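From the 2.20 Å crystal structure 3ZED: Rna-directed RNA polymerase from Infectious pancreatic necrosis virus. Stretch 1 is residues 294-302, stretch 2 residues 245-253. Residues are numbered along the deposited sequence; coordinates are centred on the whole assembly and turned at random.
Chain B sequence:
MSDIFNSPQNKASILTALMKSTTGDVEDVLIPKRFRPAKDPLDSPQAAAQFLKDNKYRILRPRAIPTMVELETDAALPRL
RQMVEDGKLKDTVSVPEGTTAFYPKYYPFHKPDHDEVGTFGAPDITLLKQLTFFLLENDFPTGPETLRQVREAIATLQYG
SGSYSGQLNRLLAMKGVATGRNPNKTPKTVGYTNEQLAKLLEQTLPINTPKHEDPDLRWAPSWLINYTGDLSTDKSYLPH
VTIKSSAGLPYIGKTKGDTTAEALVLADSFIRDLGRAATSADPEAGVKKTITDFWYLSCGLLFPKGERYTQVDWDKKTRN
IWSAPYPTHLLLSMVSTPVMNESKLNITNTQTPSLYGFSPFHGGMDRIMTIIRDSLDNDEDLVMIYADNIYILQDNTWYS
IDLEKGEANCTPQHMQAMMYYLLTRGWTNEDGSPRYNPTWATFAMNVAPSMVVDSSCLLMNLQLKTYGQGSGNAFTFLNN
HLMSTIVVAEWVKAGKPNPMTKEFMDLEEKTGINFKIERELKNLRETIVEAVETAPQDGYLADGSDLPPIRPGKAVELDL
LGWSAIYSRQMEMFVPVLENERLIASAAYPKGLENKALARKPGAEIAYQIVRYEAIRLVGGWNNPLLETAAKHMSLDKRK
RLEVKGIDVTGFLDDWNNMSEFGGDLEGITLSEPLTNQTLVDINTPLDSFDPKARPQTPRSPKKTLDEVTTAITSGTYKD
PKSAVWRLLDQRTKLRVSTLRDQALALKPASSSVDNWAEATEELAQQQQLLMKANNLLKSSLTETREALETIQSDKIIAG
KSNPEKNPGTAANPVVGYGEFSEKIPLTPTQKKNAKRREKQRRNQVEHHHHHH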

# COMPACT_ATOMS: atom_id res chain seq x y z
N PHE B 294 -20.85 -7.03 14.57
CA PHE B 294 -19.94 -6.06 13.98
C PHE B 294 -19.61 -6.42 12.50
O PHE B 294 -18.53 -6.08 12.03
CB PHE B 294 -18.64 -5.99 14.80
CG PHE B 294 -18.78 -5.35 16.16
CD1 PHE B 294 -18.59 -3.98 16.33
CD2 PHE B 294 -19.05 -6.12 17.28
CE1 PHE B 294 -18.69 -3.39 17.60
CE2 PHE B 294 -19.16 -5.54 18.55
CZ PHE B 294 -18.97 -4.18 18.70
N TRP B 295 -20.55 -7.08 11.77
CA TRP B 295 -20.38 -7.51 10.37
C TRP B 295 -19.82 -6.38 9.49
O TRP B 295 -19.00 -6.64 8.61
CB TRP B 295 -21.71 -8.04 9.77
CG TRP B 295 -22.76 -6.97 9.53
CD1 TRP B 295 -23.75 -6.59 10.39
CD2 TRP B 295 -22.86 -6.10 8.39
NE1 TRP B 295 -24.47 -5.55 9.85
CE2 TRP B 295 -23.92 -5.20 8.65
CE3 TRP B 295 -22.14 -5.97 7.18
CZ2 TRP B 295 -24.30 -4.21 7.72
CZ3 TRP B 295 -22.50 -4.98 6.29
CH2 TRP B 295 -23.59 -4.13 6.55
N TYR B 296 -20.29 -5.12 9.73
CA TYR B 296 -19.98 -3.93 8.95
C TYR B 296 -18.50 -3.56 9.03
O TYR B 296 -18.01 -2.83 8.15
CB TYR B 296 -20.89 -2.76 9.35
CG TYR B 296 -20.92 -2.47 10.83
CD1 TYR B 296 -20.01 -1.59 11.40
CD2 TYR B 296 -21.89 -3.04 11.65
CE1 TYR B 296 -20.02 -1.33 12.77
CE2 TYR B 296 -21.92 -2.77 13.01
CZ TYR B 296 -20.99 -1.91 13.57
OH TYR B 296 -21.03 -1.63 14.92
N LEU B 297 -17.77 -4.09 10.03
CA LEU B 297 -16.34 -3.87 10.16
C LEU B 297 -15.55 -4.68 9.11
O LEU B 297 -14.34 -4.49 8.99
CB LEU B 297 -15.85 -4.21 11.59
CG LEU B 297 -16.32 -3.29 12.73
CD1 LEU B 297 -15.58 -3.62 14.01
CD2 LEU B 297 -16.13 -1.81 12.41
N SER B 298 -16.25 -5.53 8.33
CA SER B 298 -15.63 -6.32 7.26
C SER B 298 -16.12 -5.90 5.87
O SER B 298 -15.86 -6.61 4.89
CB SER B 298 -15.91 -7.81 7.47
OG SER B 298 -17.24 -8.11 7.09
N CYS B 299 -16.86 -4.78 5.78
CA CYS B 299 -17.44 -4.31 4.52
C CYS B 299 -16.87 -2.96 4.15
O CYS B 299 -17.06 -1.98 4.88
CB CYS B 299 -18.97 -4.28 4.63
SG CYS B 299 -19.83 -4.00 3.05
N GLY B 300 -16.11 -2.93 3.06
CA GLY B 300 -15.46 -1.71 2.60
C GLY B 300 -16.29 -0.93 1.61
O GLY B 300 -16.99 -1.51 0.78
N LEU B 301 -16.23 0.41 1.69
CA LEU B 301 -16.91 1.26 0.70
C LEU B 301 -16.15 1.14 -0.62
O LEU B 301 -14.92 1.28 -0.61
CB LEU B 301 -16.98 2.74 1.15
CG LEU B 301 -17.67 3.06 2.46
CD1 LEU B 301 -17.63 4.56 2.72
CD2 LEU B 301 -19.12 2.54 2.50
N LEU B 302 -16.83 0.82 -1.72
CA LEU B 302 -16.12 0.67 -2.99
C LEU B 302 -15.90 2.04 -3.64
O LEU B 302 -16.71 2.53 -4.42
CB LEU B 302 -16.84 -0.29 -3.94
CG LEU B 302 -15.95 -0.92 -4.99
CD1 LEU B 302 -15.03 -1.99 -4.38
CD2 LEU B 302 -16.79 -1.50 -6.13
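Stretch 2 245-253: SSAGLPYIG

Stretch 2 lies on stretch 1 as an irregular, largely apolar segment, and the pairing buries 391 Å² counted over both sides. No direct hydrogen bond joins the two, so the evidence for how they fit comes from side-chain packing, the nearest CA atoms and one bridging water. Stretch 1 makes a 3-10 segment at 295-298, supported by the backbone hydrogen bonds Leu297 N to Phe294 O (2.9 Å) and Ser298 N to Trp295 O (3.0 Å), and then continues as a strand that begins at Cys299 and runs on past Leu302. Stretch 2 contains no regular helix or strand. The CA of Leu249 is nearest that of Tyr296, and the CA of Gly248 nearest that of Leu301, each pair 6.1 Å apart. These pairs set no consistent direction, because stretch 2 folds back so that Ser246, Gly248, Leu249 and Ile252 all touch Leu301.

Leu249 covers the most surface, with 108 Å² of the residue against stretch 1. Its CA-to-CB bond points toward stretch 1, and with phi/psi of -63/143° and an m, t rotamer it spans the junction between the 3-10 segment and the strand. Its CD1 lies 3.7 Å from Cys299 CB and 4.1 Å from Tyr296 CB; Leu249 CD1 also stands oblique to the indole, 4.5 Å from Trp295 CZ3. The same CD1 is 3.6 Å from Cys299 O, while Leu249 CD2 meets Leu301 CD2 at 3.8 Å. One leucine thus touches both structural elements of stretch 1.

Leu301, with 96 Å² covered, is the main counterpart on the strand. Its CA-to-CB bond also points toward the other stretch, and its rotamer is likewise m, t. Leu301 CD1 is 3.7 Å from Ser246 OG and 3.8 Å from Gly248 CA; Leu301 CD2, besides its contact with Leu249, meets Ile252 CG1 at 3.9 Å. At Gly248, phi is 74°, a value that by itself favours glycine.

Tyr296 supplies the third large patch, 59 Å². Its p rotamer (chi1 52°) places CE1 3.6 Å from Pro250 CG, with the proline oblique to the ring. A cis peptide bond precedes Pro250, whose ring is C-gamma endo; beyond it, Tyr251 N donates to Gly248 O at 2.9 Å, a bond that closes a turn around Leu249 and Pro250.

Water 1 bridges three backbone atoms at the contact. It accepts a hydrogen bond from Leu249 N at 2.9 Å and donates one to Cys299 O at 2.9 Å; a weak third bond, from Leu301 N to the water, measures 3.3 Å. The water therefore ties the strand to stretch 2 at the very residues whose side chains pack together, complementing the apolar contact.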

# COMPACT_ATOMS: atom_id res chain seq x y z
N SER B 245 -9.41 11.36 5.24
CA SER B 245 -9.85 10.13 4.58
C SER B 245 -11.20 9.67 5.13
O SER B 245 -11.63 10.11 6.19
CB SER B 245 -8.80 9.03 4.69
OG SER B 245 -8.63 8.61 6.03
N SER B 246 -11.88 8.83 4.38
CA SER B 246 -13.20 8.29 4.68
C SER B 246 -13.21 7.47 5.98
O SER B 246 -12.31 6.67 6.23
CB SER B 246 -13.69 7.42 3.52
OG SER B 246 -14.98 6.89 3.78
N ALA B 247 -14.26 7.67 6.80
CA ALA B 247 -14.48 6.90 8.02
C ALA B 247 -14.89 5.47 7.68
O ALA B 247 -14.62 4.55 8.46
CB ALA B 247 -15.56 7.57 8.86
N GLY B 248 -15.55 5.30 6.55
CA GLY B 248 -16.10 4.01 6.12
C GLY B 248 -17.32 3.68 6.95
O GLY B 248 -17.83 4.53 7.70
N LEU B 249 -17.81 2.42 6.84
CA LEU B 249 -18.96 1.96 7.61
C LEU B 249 -18.65 1.99 9.12
O LEU B 249 -17.51 1.74 9.50
CB LEU B 249 -19.41 0.55 7.19
CG LEU B 249 -19.95 0.35 5.78
CD1 LEU B 249 -20.47 -1.06 5.61
CD2 LEU B 249 -21.09 1.30 5.48
N PRO B 250 -19.62 2.35 9.98
CA PRO B 250 -21.03 2.68 9.69
C PRO B 250 -21.27 4.19 9.58
O PRO B 250 -22.39 4.65 9.86
CB PRO B 250 -21.76 2.06 10.88
CG PRO B 250 -20.76 2.12 12.04
CD PRO B 250 -19.38 2.33 11.44
N TYR B 251 -20.25 4.97 9.14
CA TYR B 251 -20.38 6.42 9.05
C TYR B 251 -20.16 6.95 7.63
O TYR B 251 -19.17 7.64 7.37
CB TYR B 251 -19.44 7.14 10.05
CG TYR B 251 -19.60 6.62 11.46
CD1 TYR B 251 -20.74 6.92 12.21
CD2 TYR B 251 -18.64 5.81 12.05
CE1 TYR B 251 -20.93 6.41 13.49
CE2 TYR B 251 -18.81 5.28 13.33
CZ TYR B 251 -19.97 5.58 14.04
OH TYR B 251 -20.13 5.08 15.30
N ILE B 252 -21.13 6.70 6.73
CA ILE B 252 -21.05 7.19 5.35
C ILE B 252 -21.21 8.73 5.34
O ILE B 252 -22.09 9.27 6.02
CB ILE B 252 -22.08 6.48 4.41
CG1 ILE B 252 -21.67 4.99 4.18
CG2 ILE B 252 -22.24 7.22 3.07
CD1 ILE B 252 -22.82 4.07 3.83
N GLY B 253 -20.33 9.38 4.59
CA GLY B 253 -20.31 10.83 4.44
C GLY B 253 -19.47 11.54 5.47
O GLY B 253 -19.45 12.77 5.51
O HOH W 1 -16.29 0.81 4.97